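Local atomic coordinates of similar to sp|P32453 Saccharomyces cerevisiae YNL315c ATP11 (PDB entry 2P4F), a protein that probably binds unfolded protein as a mitochondrial chaperone of the ATP11 family. Residues 150-161 against 250-259. Numbering follows the deposited sequence.
Sequences YAVKNPLFVLPL and LLLNVQRFYG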
loop_
_atom_site.group_PDB
_atom_site.type_symbol
_atom_site.label_atom_id
_atom_site.label_comp_id
_atom_site.label_asym_id
_atom_site.label_seq_id
_atom_site.Cartn_x
_atom_site.Cartn_y
_atom_site.Cartn_z
ATOM N N TYR A 150 7.667 3.997 8.512
ATOM C CA TYR A 150 6.466 3.954 9.373
ATOM C C TYR A 150 5.800 2.591 9.280
ATOM O O TYR A 150 5.228 2.152 10.292
ATOM C CB TYR A 150 5.472 5.023 8.963
ATOM C CG TYR A 150 5.809 6.388 9.524
ATOM C CD1 TYR A 150 5.538 6.643 10.873
ATOM C CD2 TYR A 150 6.362 7.388 8.757
ATOM C CE1 TYR A 150 5.816 7.871 11.458
ATOM C CE2 TYR A 150 6.648 8.643 9.322
ATOM C CZ TYR A 150 6.368 8.850 10.654
ATOM O OH TYR A 150 6.632 10.049 11.257
ATOM N N ALA A 151 5.850 1.918 8.154
ATOM C CA ALA A 151 5.154 0.623 7.966
ATOM C C ALA A 151 5.816 -0.423 8.852
ATOM O O ALA A 151 5.106 -1.278 9.414
ATOM C CB ALA A 151 5.205 0.234 6.509
ATOM N N VAL A 152 7.131 -0.426 8.943
ATOM C CA VAL A 152 7.794 -1.453 9.789
ATOM C C VAL A 152 7.378 -1.305 11.247
ATOM O O VAL A 152 7.053 -2.264 11.945
ATOM C CB VAL A 152 9.335 -1.369 9.665
ATOM C CG1 VAL A 152 9.999 -2.173 10.780
ATOM C CG2 VAL A 152 9.775 -1.856 8.281
ATOM N N LYS A 153 7.352 -0.054 11.722
ATOM C CA LYS A 153 7.034 0.200 13.146
ATOM C C LYS A 153 5.533 0.124 13.399
ATOM O O LYS A 153 5.177 -0.087 14.551
ATOM C CB LYS A 153 7.545 1.612 13.523
ATOM C CG LYS A 153 9.073 1.596 13.620
ATOM C CD LYS A 153 9.690 2.886 14.016
ATOM C CE LYS A 153 11.101 2.524 14.537
ATOM N NZ LYS A 153 11.222 1.026 14.519
ATOM N N ASN A 154 4.686 0.302 12.401
ATOM C CA ASN A 154 3.238 0.415 12.568
ATOM C C ASN A 154 2.521 -0.430 11.519
ATOM O O ASN A 154 1.831 0.141 10.679
ATOM C CB ASN A 154 2.812 1.888 12.418
ATOM C CG ASN A 154 3.526 2.805 13.415
ATOM O OD1 ASN A 154 3.126 2.890 14.577
ATOM N ND2 ASN A 154 4.567 3.467 12.915
ATOM N N PRO A 155 2.718 -1.731 11.516
ATOM C CA PRO A 155 2.336 -2.555 10.364
ATOM C C PRO A 155 0.849 -2.845 10.235
ATOM O O PRO A 155 0.463 -3.460 9.231
ATOM C CB PRO A 155 3.143 -3.856 10.552
ATOM C CG PRO A 155 3.244 -3.972 12.063
ATOM C CD PRO A 155 3.461 -2.538 12.517
ATOM N N LEU A 156 0.008 -2.420 11.177
ATOM C CA LEU A 156 -1.417 -2.729 11.100
ATOM C C LEU A 156 -2.196 -1.433 11.208
ATOM O O LEU A 156 -1.836 -0.560 12.013
ATOM C CB LEU A 156 -1.791 -3.692 12.231
ATOM C CG LEU A 156 -3.241 -4.198 12.187
ATOM C CD1 LEU A 156 -3.473 -5.062 10.946
ATOM C CD2 LEU A 156 -3.574 -4.983 13.472
ATOM N N PHE A 157 -3.265 -1.284 10.457
ATOM C CA PHE A 157 -4.105 -0.103 10.655
ATOM C C PHE A 157 -5.531 -0.454 10.243
ATOM O O PHE A 157 -5.781 -1.567 9.779
ATOM C CB PHE A 157 -3.574 1.097 9.884
ATOM C CG PHE A 157 -4.065 2.468 10.384
ATOM C CD1 PHE A 157 -4.101 2.756 11.763
ATOM C CD2 PHE A 157 -4.458 3.430 9.493
ATOM C CE1 PHE A 157 -4.512 4.010 12.237
ATOM C CE2 PHE A 157 -4.861 4.691 9.950
ATOM C CZ PHE A 157 -4.872 4.960 11.316
ATOM N N VAL A 158 -6.459 0.476 10.483
ATOM C CA VAL A 158 -7.842 0.327 9.995
ATOM C C VAL A 158 -8.176 1.567 9.211
ATOM O O VAL A 158 -7.770 2.681 9.636
ATOM C CB VAL A 158 -8.807 0.167 11.189
ATOM C CG1 VAL A 158 -10.230 0.193 10.719
ATOM C CG2 VAL A 158 -8.455 -1.150 11.899
ATOM N N LEU A 159 -8.871 1.432 8.074
ATOM C CA LEU A 159 -9.316 2.589 7.345
ATOM C C LEU A 159 -10.769 2.415 6.960
ATOM O O LEU A 159 -11.182 1.300 6.663
ATOM C CB LEU A 159 -8.552 2.781 6.012
ATOM C CG LEU A 159 -7.128 3.290 6.103
ATOM C CD1 LEU A 159 -6.510 3.243 4.689
ATOM C CD2 LEU A 159 -7.017 4.702 6.676
ATOM N N PRO A 160 -11.515 3.501 6.902
ATOM C CA PRO A 160 -12.871 3.358 6.424
ATOM C C PRO A 160 -12.925 3.402 4.892
ATOM O O PRO A 160 -12.207 4.139 4.213
ATOM C CB PRO A 160 -13.538 4.640 6.979
ATOM C CG PRO A 160 -12.422 5.645 6.970
ATOM C CD PRO A 160 -11.151 4.894 7.255
ATOM N N LEU A 161 -13.812 2.585 4.369
ATOM C CA LEU A 161 -14.234 2.745 2.988
ATOM C C LEU A 161 -15.646 3.361 2.981
ATOM O O LEU A 161 -16.647 2.767 3.412
ATOM C CB LEU A 161 -14.116 1.383 2.323
ATOM C CG LEU A 161 -14.524 1.265 0.870
ATOM C CD1 LEU A 161 -13.752 2.322 0.077
ATOM C CD2 LEU A 161 -14.259 -0.149 0.375
ATOM N N LEU A 250 -8.368 4.081 -1.040
ATOM C CA LEU A 250 -7.781 3.486 0.170
ATOM C C LEU A 250 -6.266 3.600 0.137
ATOM O O LEU A 250 -5.637 3.922 1.138
ATOM C CB LEU A 250 -8.159 2.005 0.310
ATOM C CG LEU A 250 -9.611 1.782 0.740
ATOM C CD1 LEU A 250 -10.071 0.338 0.479
ATOM C CD2 LEU A 250 -9.821 2.144 2.209
ATOM N N LEU A 251 -5.648 3.332 -1.019
ATOM C CA LEU A 251 -4.191 3.427 -1.104
ATOM C C LEU A 251 -3.737 4.857 -0.863
ATOM O O LEU A 251 -2.722 5.099 -0.199
ATOM C CB LEU A 251 -3.767 2.927 -2.490
ATOM C CG LEU A 251 -2.285 3.134 -2.804
ATOM C CD1 LEU A 251 -1.425 2.408 -1.779
ATOM C CD2 LEU A 251 -2.052 2.639 -4.208
ATOM N N LEU A 252 -4.480 5.825 -1.392
ATOM C CA LEU A 252 -4.115 7.229 -1.098
ATOM C C LEU A 252 -4.145 7.507 0.408
ATOM O O LEU A 252 -3.239 8.170 0.960
ATOM C CB LEU A 252 -5.042 8.150 -1.885
ATOM C CG LEU A 252 -4.456 9.070 -2.942
ATOM C CD1 LEU A 252 -3.287 8.411 -3.673
ATOM C CD2 LEU A 252 -5.584 9.503 -3.884
ATOM N N ASN A 253 -5.188 6.971 1.079
ATOM C CA ASN A 253 -5.243 7.185 2.520
ATOM C C ASN A 253 -4.169 6.399 3.245
ATOM O O ASN A 253 -3.642 6.865 4.277
ATOM C CB ASN A 253 -6.665 6.857 3.016
ATOM C CG ASN A 253 -7.433 8.121 3.385
ATOM O OD1 ASN A 253 -6.857 9.205 3.579
ATOM N ND2 ASN A 253 -8.740 8.030 3.513
ATOM N N VAL A 254 -3.782 5.223 2.742
ATOM C CA VAL A 254 -2.628 4.566 3.387
ATOM C C VAL A 254 -1.407 5.476 3.340
ATOM O O VAL A 254 -0.740 5.627 4.351
ATOM C CB VAL A 254 -2.286 3.238 2.690
ATOM C CG1 VAL A 254 -0.961 2.672 3.157
ATOM C CG2 VAL A 254 -3.390 2.193 2.919
ATOM N N GLN A 255 -1.195 6.104 2.178
ATOM C CA GLN A 255 -0.055 7.006 2.072
ATOM C C GLN A 255 -0.174 8.169 3.051
ATOM O O GLN A 255 0.805 8.628 3.650
ATOM C CB GLN A 255 0.025 7.552 0.646
ATOM C CG GLN A 255 0.360 6.448 -0.358
ATOM C CD GLN A 255 0.475 6.973 -1.774
ATOM O OE1 GLN A 255 0.538 6.199 -2.721
ATOM N NE2 GLN A 255 0.514 8.305 -1.888
ATOM N N ARG A 256 -1.376 8.712 3.252
ATOM C CA ARG A 256 -1.522 9.892 4.112
ATOM C C ARG A 256 -1.224 9.556 5.561
ATOM O O ARG A 256 -0.639 10.371 6.275
ATOM C CB ARG A 256 -2.942 10.489 3.982
ATOM C CG ARG A 256 -3.173 11.120 2.594
ATOM C CD ARG A 256 -4.235 12.209 2.596
ATOM N NE ARG A 256 -5.506 11.668 3.142
ATOM C CZ ARG A 256 -6.529 12.496 3.345
ATOM N NH1 ARG A 256 -7.672 12.036 3.842
ATOM N NH2 ARG A 256 -6.426 13.800 3.042
ATOM N N PHE A 257 -1.651 8.371 6.010
ATOM C CA PHE A 257 -1.418 7.982 7.403
ATOM C C PHE A 257 0.016 7.493 7.608
ATOM O O PHE A 257 0.617 7.745 8.666
ATOM C CB PHE A 257 -2.432 6.914 7.834
ATOM C CG PHE A 257 -3.782 7.567 8.135
ATOM C CD1 PHE A 257 -4.059 8.006 9.429
ATOM C CD2 PHE A 257 -4.730 7.728 7.134
ATOM C CE1 PHE A 257 -5.299 8.590 9.655
ATOM C CE2 PHE A 257 -5.959 8.327 7.355
ATOM C CZ PHE A 257 -6.249 8.773 8.646
ATOM N N TYR A 258 0.608 6.852 6.575
ATOM C CA TYR A 258 1.951 6.302 6.743
ATOM C C TYR A 258 3.022 7.319 6.389
ATOM O O TYR A 258 3.934 7.143 5.634
ATOM C CB TYR A 258 2.082 5.010 5.920
ATOM C CG TYR A 258 1.488 3.859 6.722
ATOM C CD1 TYR A 258 2.295 3.078 7.547
ATOM C CD2 TYR A 258 0.109 3.578 6.657
ATOM C CE1 TYR A 258 1.758 2.029 8.291
ATOM C CE2 TYR A 258 -0.451 2.518 7.404
ATOM C CZ TYR A 258 0.404 1.762 8.200
ATOM O OH TYR A 258 -0.154 0.728 8.933
ATOM N N GLY A 259 2.985 8.471 7.022
ATOM C CA GLY A 259 4.173 9.331 6.868
ATOM C C GLY A 259 3.714 10.567 6.110
ATOM O O GLY A 259 4.475 11.537 5.996
HETATM O O HOH W 1 -10.351 5.831 3.270
#
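Tyr150, in the last turn of helix 140-153, brings ring atoms CD2 and CE2 up to Gly259, with CD2 3.5 Å from Gly259 CA, while its CB touches CD1 of Tyr258. One residue on, Ala151 meets the same Tyr258 ring through its CA and CB. Where the helix gives out, Asn154 turns its side-chain amide back onto the helix, ND2 donating to Tyr150 O at 3.0 Å, and its own carbonyl takes the Tyr258 hydroxyl: OH donates to Asn154 O at 2.7 Å, nearly head-on to the C=O (163°). With CG anti to the carbonyl carbon (chi1 -82°), the Tyr258 ring runs from just past the end of helix 244-257 to the bend before strand 156-162. Trp186 meets this ring edge-to-face. On the strand, Phe157 brings CE2 over one face of the Phe257 ring, toward its rim, the two planes inclined at 48°. Leu159 splits its methyls: CD1 packs 3.7 Å from Val254 CG2, CD2 lies 3.8 Å from Phe257 CD2. A water donates to Pro160 O and accepts from Asn253 ND2, both at 2.7 Å; Leu161 closes the row against Leu250. Helix 244-257 thus packs on outermost strand 156-162 of the antiparallel half-barrel sheet chiefly through apolar groups, and the Asn253 amide that holds the bridging water is itself gripped from within the helix, Arg256 NE and NH1 both donating to its OD1.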